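Local coordinates for alkaline phosphatase (Antarctic bacterium tab5, PDB 2W5V) that hydrolyses phosphate monoesters through a phosphoserine intermediate, using zinc and magnesium ions as cofactors, at the interface of chains A and B. Residues are numbered along the deposited sequence; one frame, centred on the assembly and turned at random. Chains: chain A/B, Alkaline phosphatase.

Contact 1: the interface of chains A and B. Residues chain A 73-75, 80, 339-341; chain B 51, 55, 309, 328.
B:Tyr55 inserts its phenol between residues of chain A, in a two-fold symmetric interface of identical chains. Its OH and the hydroxyl OG of A:Ser75 form a hydrogen bond of 2.8 Å at the ring edge, in plane. Water 1, also in plane, joins the phenol OH to A:Thr74 N and A:Ala339 O. A:Ser75 OG is itself fixed, donating to A:Asp80 O at 2.7 Å. A:Lys73 and A:Asp80 both run opposite to the tyrosine. The extended lysine sets CE over one face, offset toward the hydroxyl end, 3.6 Å from B:Tyr55 CZ; A:Asp80 OD1 lies at the CD2/CE2 edge, its carboxylate turned 72° from the ring. The other face carries B:Ile328 CD1, offset toward the rim. B:Ile328 crosses A:Asp80 at about a right angle, CG1 to A:Asp80 CB 3.9 Å. Replacing B:Tyr55 by an alanine is likely to leave A:Ser75 OG and water 1 without their phenol partner and a gap between A:Lys73, A:Asp80 and A:Ala339. Nearby, A:Ala339 N donates to B:Leu309 O at 2.9 Å. On helix 47-52, B:Ser51 holds OG beside its own backbone N (chi1 -65°), where it accepts from A:Leu341 N at 2.7 Å, 159° at the hydrogen. B:Ser51 OG and A:Thr340 OG1 form a 3.2 Å hydrogen bond, the threonine hydroxyl being held by donation to a lone pair of A:Leu341 O, in the carbonyl plane.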
loop_
_atom_site.group_PDB
_atom_site.type_symbol
_atom_site.label_atom_id
_atom_site.label_comp_id
_atom_site.label_asym_id
_atom_site.label_seq_id
_atom_site.Cartn_x
_atom_site.Cartn_y
_atom_site.Cartn_z
ATOM N N LYS A 73 -4.317 -8.590 4.881
ATOM C CA LYS A 73 -3.265 -9.362 5.526
ATOM C C LYS A 73 -3.266 -10.781 4.942
ATOM O O LYS A 73 -4.316 -11.422 4.844
ATOM C CB LYS A 73 -3.498 -9.399 7.033
ATOM C CG LYS A 73 -2.342 -9.998 7.812
ATOM C CD LYS A 73 -2.576 -9.910 9.311
ATOM C CE LYS A 73 -1.494 -10.668 10.076
ATOM N NZ LYS A 73 -1.708 -10.600 11.548
ATOM N N THR A 74 -2.092 -11.280 4.570
ATOM C CA THR A 74 -2.019 -12.437 3.679
ATOM C C THR A 74 -1.522 -13.729 4.343
ATOM O O THR A 74 -1.407 -14.760 3.683
ATOM C CB THR A 74 -1.120 -12.122 2.468
ATOM O OG1 THR A 74 0.211 -11.835 2.928
ATOM C CG2 THR A 74 -1.655 -10.900 1.717
ATOM N N SER A 75 -1.230 -13.686 5.635
ATOM C CA SER A 75 -0.712 -14.883 6.308
ATOM C C SER A 75 -1.648 -16.086 6.147
ATOM O O SER A 75 -2.861 -15.927 6.050
ATOM C CB SER A 75 -0.473 -14.602 7.791
ATOM O OG SER A 75 0.600 -13.695 7.950
ATOM N N ASP A 80 3.356 -17.249 8.621
ATOM C CA ASP A 80 3.343 -15.791 8.496
ATOM C C ASP A 80 3.483 -15.365 7.041
ATOM O O ASP A 80 2.850 -14.400 6.603
ATOM C CB ASP A 80 4.464 -15.155 9.328
ATOM C CG ASP A 80 4.078 -14.964 10.789
ATOM O OD1 ASP A 80 2.902 -15.190 11.138
ATOM O OD2 ASP A 80 4.953 -14.569 11.588
ATOM N N ALA A 339 5.565 -10.820 3.747
ATOM C CA ALA A 339 4.267 -10.794 4.426
ATOM C C ALA A 339 3.666 -9.397 4.558
ATOM O O ALA A 339 2.832 -9.157 5.421
ATOM C CB ALA A 339 4.374 -11.440 5.813
ATOM N N THR A 340 4.089 -8.473 3.720
ATOM C CA THR A 340 3.500 -7.138 3.769
ATOM C C THR A 340 1.997 -7.199 3.480
ATOM O O THR A 340 1.532 -8.084 2.744
ATOM C CB THR A 340 4.171 -6.193 2.765
ATOM O OG1 THR A 340 3.513 -4.910 2.803
ATOM C CG2 THR A 340 4.096 -6.761 1.349
ATOM N N LEU A 341 1.230 -6.284 4.069
ATOM C CA LEU A 341 -0.150 -6.112 3.624
ATOM C C LEU A 341 -0.156 -5.773 2.129
ATOM O O LEU A 341 0.827 -5.252 1.593
ATOM C CB LEU A 341 -0.881 -5.015 4.401
ATOM C CG LEU A 341 -1.046 -5.125 5.914
ATOM C CD1 LEU A 341 -1.861 -3.943 6.431
ATOM C CD2 LEU A 341 -1.702 -6.413 6.299
ATOM N N SER B 51 3.103 -2.541 7.770
ATOM C CA SER B 51 2.734 -3.940 7.971
ATOM C C SER B 51 3.395 -4.588 9.194
ATOM O O SER B 51 2.825 -5.494 9.815
ATOM C CB SER B 51 3.065 -4.744 6.720
ATOM O OG SER B 51 2.268 -4.303 5.640
ATOM N N TYR B 55 2.578 -7.667 12.962
ATOM C CA TYR B 55 3.338 -8.868 13.325
ATOM C C TYR B 55 4.235 -8.684 14.540
ATOM O O TYR B 55 4.561 -9.653 15.240
ATOM C CB TYR B 55 4.198 -9.327 12.147
ATOM C CG TYR B 55 3.393 -9.792 10.959
ATOM C CD1 TYR B 55 3.022 -8.901 9.964
ATOM C CD2 TYR B 55 2.989 -11.117 10.839
ATOM C CE1 TYR B 55 2.285 -9.303 8.876
ATOM C CE2 TYR B 55 2.238 -11.538 9.744
ATOM C CZ TYR B 55 1.888 -10.619 8.767
ATOM O OH TYR B 55 1.146 -11.001 7.671
ATOM N N LEU B 309 9.264 -7.783 4.783
ATOM C CA LEU B 309 8.895 -8.812 5.759
ATOM C C LEU B 309 9.138 -10.206 5.163
ATOM O O LEU B 309 8.205 -10.988 4.948
ATOM C CB LEU B 309 7.435 -8.645 6.204
ATOM C CG LEU B 309 7.160 -7.331 6.944
ATOM C CD1 LEU B 309 5.684 -7.182 7.268
ATOM C CD2 LEU B 309 7.997 -7.260 8.214
ATOM N N ILE B 328 8.922 -14.517 10.160
ATOM C CA ILE B 328 9.445 -13.387 9.404
ATOM C C ILE B 328 10.843 -12.980 9.861
ATOM O O ILE B 328 11.110 -12.878 11.060
ATOM C CB ILE B 328 8.512 -12.170 9.545
ATOM C CG1 ILE B 328 7.191 -12.427 8.823
ATOM C CG2 ILE B 328 9.186 -10.917 9.003
ATOM C CD1 ILE B 328 6.083 -11.445 9.203
HETATM O O HOH W 1 0.047 -9.617 5.458
#

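Contact 2: the interface of chains A and B. Residues chain A 325-326; chain B 78-81, 99.
Backbone hydrogen bonds tie A:Tyr325 and A:Thr326, in the loop just after strand 322-324 of one copy, to the 78-81 loop of the other. B:Val81 N donates to A:Tyr325 O at 3.0 Å, 163° at the hydrogen and nearly in line with the carbonyl bond. The neighbouring link, B:Asp80 N to A:Thr326 O, is longer at 3.3 Å; it is straight at the hydrogen, but the donor stands 58° above the carbonyl plane, away from the lone pairs. Apolar packing is led by the methyl CG1 of B:Val81, which sits over one face of the A:Tyr325 ring, 3.9 Å from the centroid and shifted toward the rim, in a CH-pi contact. A chi1 of 176° turns CG1 away from the backbone N and onto the ring, while CG2 stays 4.0 Å from A:Tyr325 O. Further along, A:Thr326 CG2 meets the aliphatic stem of B:Glu79 at CG, 3.8 Å away. Polar bonds within chain B brace this loop. B:Glu79 OE1, brought round by a bend at chi2, takes B:Asn99 N on its syn side, somewhat out of the carboxylate plane. B:Asn99 both borders the A:Tyr325 side chain and holds B:Val81, its ND2 donating to B:Val81 O at 3.1 Å, with that oxygen in the amide plane.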
loop_
_atom_site.group_PDB
_atom_site.type_symbol
_atom_site.label_atom_id
_atom_site.label_comp_id
_atom_site.label_asym_id
_atom_site.label_seq_id
_atom_site.Cartn_x
_atom_site.Cartn_y
_atom_site.Cartn_z
ATOM N N TYR A 325 19.468 10.319 -6.415
ATOM C CA TYR A 325 18.015 10.346 -6.208
ATOM C C TYR A 325 17.232 10.815 -7.428
ATOM O O TYR A 325 16.001 10.739 -7.442
ATOM C CB TYR A 325 17.663 11.231 -5.007
ATOM C CG TYR A 325 17.757 10.532 -3.671
ATOM C CD1 TYR A 325 18.691 9.527 -3.453
ATOM C CD2 TYR A 325 16.918 10.882 -2.624
ATOM C CE1 TYR A 325 18.773 8.883 -2.231
ATOM C CE2 TYR A 325 16.996 10.244 -1.400
ATOM C CZ TYR A 325 17.925 9.249 -1.208
ATOM O OH TYR A 325 18.003 8.617 0.014
ATOM N N THR A 326 17.921 11.310 -8.450
ATOM C CA THR A 326 17.209 11.768 -9.640
ATOM C C THR A 326 16.580 10.611 -10.408
ATOM O O THR A 326 15.556 10.793 -11.067
ATOM C CB THR A 326 18.112 12.583 -10.597
ATOM O OG1 THR A 326 19.196 11.763 -11.047
ATOM C CG2 THR A 326 18.662 13.807 -9.888
ATOM N N ARG B 78 12.255 17.666 -9.130
ATOM C CA ARG B 78 13.494 17.408 -9.871
ATOM C C ARG B 78 14.010 15.969 -9.762
ATOM O O ARG B 78 14.904 15.574 -10.509
ATOM C CB ARG B 78 14.596 18.364 -9.425
ATOM C CG ARG B 78 14.251 19.826 -9.626
ATOM C CD ARG B 78 15.413 20.719 -9.199
ATOM N NE ARG B 78 15.083 22.131 -9.400
ATOM C CZ ARG B 78 15.810 23.148 -8.945
ATOM N NH1 ARG B 78 16.918 22.919 -8.251
ATOM N NH2 ARG B 78 15.425 24.394 -9.180
ATOM N N GLU B 79 13.458 15.195 -8.831
ATOM C CA GLU B 79 14.015 13.883 -8.525
ATOM C C GLU B 79 12.933 12.808 -8.405
ATOM O O GLU B 79 11.912 13.028 -7.756
ATOM C CB GLU B 79 14.807 13.957 -7.216
ATOM C CG GLU B 79 16.085 14.815 -7.282
ATOM C CD GLU B 79 15.942 16.208 -6.660
ATOM O OE1 GLU B 79 14.813 16.604 -6.267
ATOM O OE2 GLU B 79 16.974 16.918 -6.560
ATOM N N ASP B 80 13.157 11.643 -9.012
ATOM C CA ASP B 80 12.216 10.531 -8.862
ATOM C C ASP B 80 12.090 10.097 -7.408
ATOM O O ASP B 80 11.013 9.724 -6.957
ATOM C CB ASP B 80 12.631 9.320 -9.708
ATOM C CG ASP B 80 12.284 9.480 -11.184
ATOM O OD1 ASP B 80 11.366 10.262 -11.510
ATOM O OD2 ASP B 80 12.926 8.807 -12.019
ATOM N N VAL B 81 13.199 10.121 -6.676
ATOM C CA VAL B 81 13.170 9.722 -5.275
ATOM C C VAL B 81 13.230 10.963 -4.407
ATOM O O VAL B 81 14.229 11.681 -4.414
ATOM C CB VAL B 81 14.360 8.805 -4.906
ATOM C CG1 VAL B 81 14.341 8.496 -3.406
ATOM C CG2 VAL B 81 14.316 7.505 -5.713
ATOM N N ASN B 99 14.376 18.555 -3.967
ATOM C CA ASN B 99 14.893 17.955 -2.731
ATOM C C ASN B 99 15.730 18.972 -1.966
ATOM O O ASN B 99 16.580 19.645 -2.555
ATOM C CB ASN B 99 15.725 16.689 -2.996
ATOM C CG ASN B 99 14.860 15.484 -3.380
ATOM O OD1 ASN B 99 13.628 15.574 -3.411
ATOM N ND2 ASN B 99 15.508 14.350 -3.663
#

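Contact 3: the interface of chains A and B. Residues chain A 306, 308, 310, 331-333; chain B 306, 333-334.
Water 2 is gripped by groups of both chains: A:Gly306 O at 2.6 Å, B:Gly306 O at 2.7 Å, and the hydroxyls of A:Ser333 and B:Ser333. These are equivalent groups from the two copies, so the water bridges matching loops. It probably donates to the two carbonyls and accepts from the serines, so its contact with A:Thr308 OG1, which gives its own hydrogen to A:Gly306 O at 2.9 Å, is likely the lesser one. In that bond the donor is tilted 33° from the carbonyl plane. B:Ser333 also bonds directly across: its OG and A:Thr331 OG1 form a hydrogen bond of 3.0 Å, whereas its approach to A:Thr308 OG1 is weak. With chi1 at 70°, B:Ser333 OG lies between its backbone N and carbonyl carbon, a setting from which it reaches both water 2 and the A:Thr331 hydroxyl. Small groups let the chains come close around these bonds. The two serine CB atoms, A:Ser333 CB and B:Ser333 CB, stand 3.8 Å apart, and A:Thr308 CG2 rests against B:Gly306 CA at 3.7 Å. At the other end, A:Ala310 CB packs against B:Thr334 CB at 3.9 Å. All the contributing residues are in loops: 306, 308 and 310 lie between strands 303-304 and 311-314, while the serine-bearing loop follows strand 328-328 and precedes strand 337-338, where the two copies meet.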
loop_
_atom_site.group_PDB
_atom_site.type_symbol
_atom_site.label_atom_id
_atom_site.label_comp_id
_atom_site.label_asym_id
_atom_site.label_seq_id
_atom_site.Cartn_x
_atom_site.Cartn_y
_atom_site.Cartn_z
ATOM N N GLY A 306 10.972 -8.526 -2.283
ATOM C CA GLY A 306 11.326 -7.279 -1.621
ATOM C C GLY A 306 11.669 -6.194 -2.638
ATOM O O GLY A 306 12.501 -5.319 -2.381
ATOM N N THR A 308 12.043 -2.980 -4.671
ATOM C CA THR A 308 12.178 -1.628 -4.102
ATOM C C THR A 308 12.590 -0.640 -5.191
ATOM O O THR A 308 13.514 -0.922 -5.966
ATOM C CB THR A 308 13.255 -1.618 -2.987
ATOM O OG1 THR A 308 12.839 -2.470 -1.919
ATOM C CG2 THR A 308 13.490 -0.204 -2.435
ATOM N N ALA A 310 14.497 1.858 -5.448
ATOM C CA ALA A 310 15.585 2.561 -4.791
ATOM C C ALA A 310 16.222 3.582 -5.717
ATOM O O ALA A 310 16.036 3.537 -6.933
ATOM C CB ALA A 310 16.635 1.556 -4.316
ATOM N N THR A 331 15.697 -2.623 -6.941
ATOM C CA THR A 331 16.499 -3.602 -6.209
ATOM C C THR A 331 15.613 -4.618 -5.497
ATOM O O THR A 331 14.391 -4.437 -5.394
ATOM C CB THR A 331 17.438 -2.922 -5.177
ATOM O OG1 THR A 331 16.659 -2.228 -4.193
ATOM C CG2 THR A 331 18.356 -1.926 -5.864
ATOM N N PHE A 332 16.231 -5.697 -5.021
ATOM C CA PHE A 332 15.517 -6.756 -4.309
ATOM C C PHE A 332 16.292 -7.122 -3.056
ATOM O O PHE A 332 17.511 -6.915 -2.992
ATOM C CB PHE A 332 15.408 -8.015 -5.170
ATOM C CG PHE A 332 14.672 -7.824 -6.472
ATOM C CD1 PHE A 332 13.321 -8.144 -6.578
ATOM C CD2 PHE A 332 15.337 -7.375 -7.599
ATOM C CE1 PHE A 332 12.637 -7.993 -7.789
ATOM C CE2 PHE A 332 14.673 -7.227 -8.814
ATOM C CZ PHE A 332 13.314 -7.543 -8.908
ATOM N N SER A 333 15.609 -7.698 -2.070
ATOM C CA SER A 333 16.300 -8.138 -0.863
ATOM C C SER A 333 16.069 -9.614 -0.542
ATOM O O SER A 333 16.661 -10.143 0.395
ATOM C CB SER A 333 15.870 -7.289 0.330
ATOM O OG SER A 333 14.493 -7.483 0.593
ATOM N N GLY B 306 13.934 -0.100 1.724
ATOM C CA GLY B 306 13.399 -1.276 1.060
ATOM C C GLY B 306 13.075 -2.349 2.088
ATOM O O GLY B 306 13.255 -3.538 1.838
ATOM N N SER B 333 17.178 -3.530 1.329
ATOM C CA SER B 333 17.900 -3.571 0.063
ATOM C C SER B 333 18.611 -2.267 -0.280
ATOM O O SER B 333 19.320 -2.200 -1.277
ATOM C CB SER B 333 16.955 -3.949 -1.081
ATOM O OG SER B 333 16.036 -2.904 -1.344
ATOM N N THR B 334 18.411 -1.226 0.521
ATOM C CA THR B 334 19.072 0.048 0.258
ATOM C C THR B 334 19.294 0.818 1.560
ATOM O O THR B 334 18.617 0.584 2.560
ATOM C CB THR B 334 18.294 0.911 -0.794
ATOM O OG1 THR B 334 18.938 2.181 -0.967
ATOM C CG2 THR B 334 16.851 1.139 -0.364
HETATM O O HOH W 2 14.063 -4.892 -0.333
#

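Contact 3 lies between the others, its C-alpha centre about 17 Å from those of contact 1 and contact 2, which are about 30 Å apart in the copies given. By the two-fold symmetry, each Asp80 takes part in one copy of contact 1 and one of contact 2, which therefore share the 80 loop. The segment from strand 303-304 to strand 342-347 runs through all three, supplying residues 306, 308-310, 325-326, 328, 331-334 and 339-341, so the contacts plausibly act together in holding the two chains, though the structure alone does not prove a functional dimer.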